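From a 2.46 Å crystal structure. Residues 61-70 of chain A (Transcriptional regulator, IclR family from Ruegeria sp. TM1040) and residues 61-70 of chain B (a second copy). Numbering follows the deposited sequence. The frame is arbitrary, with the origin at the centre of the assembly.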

# COMPACT_ATOMS: atom_id res chain seq x y z
N ARG A 61 -5.02 -18.70 -0.47
CA ARG A 61 -4.11 -17.57 -0.36
C ARG A 61 -4.97 -16.32 -0.37
O ARG A 61 -6.17 -16.39 -0.70
CB ARG A 61 -3.05 -17.56 -1.46
CG ARG A 61 -3.58 -17.33 -2.85
CD ARG A 61 -2.45 -17.34 -3.84
NE ARG A 61 -2.87 -16.82 -5.13
CZ ARG A 61 -2.13 -16.87 -6.23
NH1 ARG A 61 -0.92 -17.43 -6.20
NH2 ARG A 61 -2.59 -16.37 -7.37
N LEU A 62 -4.39 -15.18 0.01
CA LEU A 62 -5.13 -13.93 0.05
C LEU A 62 -5.53 -13.48 -1.37
O LEU A 62 -4.85 -13.79 -2.35
CB LEU A 62 -4.36 -12.84 0.80
CG LEU A 62 -4.36 -13.07 2.33
CD1 LEU A 62 -3.32 -12.30 2.96
CD2 LEU A 62 -5.70 -12.66 2.97
N GLY A 63 -6.71 -12.87 -1.45
CA GLY A 63 -7.35 -12.41 -2.68
C GLY A 63 -7.00 -11.00 -3.14
O GLY A 63 -6.41 -10.21 -2.39
N PRO A 64 -7.40 -10.63 -4.36
CA PRO A 64 -6.99 -9.31 -4.91
C PRO A 64 -7.78 -8.09 -4.47
O PRO A 64 -7.31 -6.98 -4.66
CB PRO A 64 -7.16 -9.49 -6.41
CG PRO A 64 -8.26 -10.51 -6.54
CD PRO A 64 -8.09 -11.45 -5.39
N GLN A 65 -8.99 -8.28 -3.93
CA GLN A 65 -9.86 -7.13 -3.56
C GLN A 65 -9.38 -6.28 -2.34
O GLN A 65 -9.91 -5.18 -2.16
CB GLN A 65 -11.32 -7.56 -3.40
CG GLN A 65 -11.90 -7.87 -4.79
CD GLN A 65 -13.37 -7.70 -4.91
OE1 GLN A 65 -14.08 -8.64 -5.29
NE2 GLN A 65 -13.87 -6.47 -4.69
N VAL A 66 -8.34 -6.70 -1.62
CA VAL A 66 -7.74 -5.95 -0.52
C VAL A 66 -6.85 -4.84 -1.07
O VAL A 66 -6.56 -3.88 -0.34
CB VAL A 66 -6.94 -6.87 0.47
CG1 VAL A 66 -7.87 -7.80 1.23
CG2 VAL A 66 -5.83 -7.66 -0.22
N LEU A 67 -6.43 -4.96 -2.34
CA LEU A 67 -5.50 -3.98 -2.93
C LEU A 67 -6.12 -2.58 -3.06
O LEU A 67 -5.45 -1.58 -2.74
CB LEU A 67 -4.97 -4.48 -4.29
CG LEU A 67 -4.14 -5.78 -4.29
CD1 LEU A 67 -3.74 -6.12 -5.70
CD2 LEU A 67 -2.88 -5.69 -3.41
N ARG A 68 -7.38 -2.50 -3.49
CA ARG A 68 -8.13 -1.25 -3.64
C ARG A 68 -8.34 -0.59 -2.29
O ARG A 68 -8.17 0.62 -2.17
CB ARG A 68 -9.48 -1.50 -4.31
CG ARG A 68 -10.18 -0.27 -4.89
CD ARG A 68 -11.65 -0.58 -5.14
NE ARG A 68 -12.53 0.33 -4.40
CZ ARG A 68 -13.32 -0.04 -3.39
NH1 ARG A 68 -13.38 -1.31 -3.01
NH2 ARG A 68 -14.07 0.86 -2.78
N LEU A 69 -8.68 -1.39 -1.26
CA LEU A 69 -8.93 -0.94 0.11
C LEU A 69 -7.66 -0.44 0.78
O LEU A 69 -7.72 0.55 1.49
CB LEU A 69 -9.58 -2.06 0.95
CG LEU A 69 -10.92 -2.60 0.45
CD1 LEU A 69 -11.43 -3.72 1.36
CD2 LEU A 69 -11.96 -1.47 0.28
N ALA A 70 -6.51 -1.10 0.53
CA ALA A 70 -5.24 -0.65 1.07
C ALA A 70 -4.86 0.72 0.51
O ALA A 70 -4.37 1.57 1.26
CB ALA A 70 -4.15 -1.66 0.77
N ARG B 61 -13.80 5.33 8.86
CA ARG B 61 -12.79 5.28 7.80
C ARG B 61 -12.26 3.84 7.73
O ARG B 61 -12.66 2.99 8.54
CB ARG B 61 -11.68 6.30 8.01
CG ARG B 61 -10.76 5.98 9.16
CD ARG B 61 -9.49 6.75 9.06
NE ARG B 61 -8.93 6.99 10.38
CZ ARG B 61 -8.45 8.16 10.79
NH1 ARG B 61 -8.45 9.21 9.98
NH2 ARG B 61 -7.96 8.28 12.02
N LEU B 62 -11.35 3.55 6.79
CA LEU B 62 -10.80 2.21 6.69
C LEU B 62 -9.70 2.01 7.74
O LEU B 62 -9.02 2.97 8.11
CB LEU B 62 -10.27 1.97 5.28
CG LEU B 62 -11.32 1.68 4.24
CD1 LEU B 62 -10.78 1.99 2.85
CD2 LEU B 62 -11.81 0.27 4.37
N GLY B 63 -9.59 0.79 8.22
CA GLY B 63 -8.62 0.41 9.25
C GLY B 63 -7.31 -0.11 8.69
O GLY B 63 -7.22 -0.36 7.49
N PRO B 64 -6.27 -0.29 9.53
CA PRO B 64 -4.96 -0.67 8.98
C PRO B 64 -4.82 -2.14 8.54
O PRO B 64 -3.84 -2.44 7.86
CB PRO B 64 -4.00 -0.34 10.12
CG PRO B 64 -4.82 -0.47 11.34
CD PRO B 64 -6.18 -0.01 10.98
N GLN B 65 -5.79 -3.03 8.85
CA GLN B 65 -5.72 -4.45 8.50
C GLN B 65 -5.60 -4.72 7.02
O GLN B 65 -4.94 -5.69 6.62
CB GLN B 65 -6.96 -5.21 9.00
CG GLN B 65 -6.69 -5.98 10.27
CD GLN B 65 -5.53 -6.92 10.14
OE1 GLN B 65 -5.49 -7.72 9.23
NE2 GLN B 65 -4.54 -6.76 11.00
N VAL B 66 -6.24 -3.88 6.21
CA VAL B 66 -6.24 -4.06 4.76
C VAL B 66 -4.83 -3.90 4.20
O VAL B 66 -4.49 -4.59 3.25
CB VAL B 66 -7.29 -3.16 4.05
CG1 VAL B 66 -8.70 -3.57 4.47
CG2 VAL B 66 -7.04 -1.67 4.33
N LEU B 67 -3.99 -3.05 4.84
CA LEU B 67 -2.58 -2.82 4.45
C LEU B 67 -1.74 -4.09 4.64
O LEU B 67 -0.93 -4.41 3.77
CB LEU B 67 -1.93 -1.65 5.21
CG LEU B 67 -2.65 -0.30 5.12
CD1 LEU B 67 -2.14 0.70 6.14
CD2 LEU B 67 -2.58 0.26 3.73
N ARG B 68 -1.95 -4.81 5.78
CA ARG B 68 -1.26 -6.05 6.11
C ARG B 68 -1.62 -7.14 5.08
O ARG B 68 -0.73 -7.83 4.59
CB ARG B 68 -1.63 -6.48 7.54
CG ARG B 68 -0.69 -7.50 8.15
CD ARG B 68 -1.32 -8.25 9.31
NE ARG B 68 -1.32 -9.70 9.09
CZ ARG B 68 -2.43 -10.43 8.92
NH1 ARG B 68 -3.62 -9.85 8.98
NH2 ARG B 68 -2.35 -11.73 8.72
N LEU B 69 -2.90 -7.25 4.74
CA LEU B 69 -3.43 -8.23 3.78
C LEU B 69 -2.98 -7.93 2.35
O LEU B 69 -2.68 -8.86 1.61
CB LEU B 69 -4.96 -8.30 3.84
CG LEU B 69 -5.59 -8.67 5.19
CD1 LEU B 69 -7.08 -8.79 5.04
CD2 LEU B 69 -5.04 -9.95 5.76
N ALA B 70 -2.90 -6.64 1.97
CA ALA B 70 -2.44 -6.29 0.62
C ALA B 70 -0.97 -6.67 0.45
O ALA B 70 -0.59 -7.14 -0.62
CB ALA B 70 -2.64 -4.82 0.36

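The side chains that meet are apolar, and no hydrogen bond crosses between the two stretches; the 522 Å² they bury is covered by aliphatic side chains and the backbone they lie against. Two helices, 132° apart in direction, approach to 8.2 Å at their axes.

At the centre the alanines meet, A:Ala70 CB lying 3.5 Å from B:Ala70 CB. A methyl group suits this place because it fills the gap while letting the backbones come close; A:Ala70 CA is 4.8 Å from B:Leu67 CA. Each alanine also packs against a leucine of the other copy, with A:Leu67 CD2 3.9 Å from B:Ala70 CB and A:Ala70 CB 3.9 Å from B:Leu67 CD2. Both leucines point their CA-to-CB bonds away, yet in the m, t rotamer each side chain's end comes nearer.

Around this centre, A:Val66 CG1 is 3.9 Å from B:Leu69 CB, and A:Leu69 CB is 3.9 Å from B:Val66 CG1. Each beta-branched valine points toward the other stretch, placing both methyls against Leu69. The longer strand leucines, also pointing toward it, extend the packing, A:Leu62 CD2 reaching within 3.9 Å of B:Leu69 CD2.

Methyl groups also rest on backbone carbonyls: B:Leu62 CD1 sits 3.6 Å from A:Leu69 O. The backbone hydrogen bond from A:Ala70 N to A:Val66 O (2.9 Å), matched in chain B, pairs these polar atoms within their own chain.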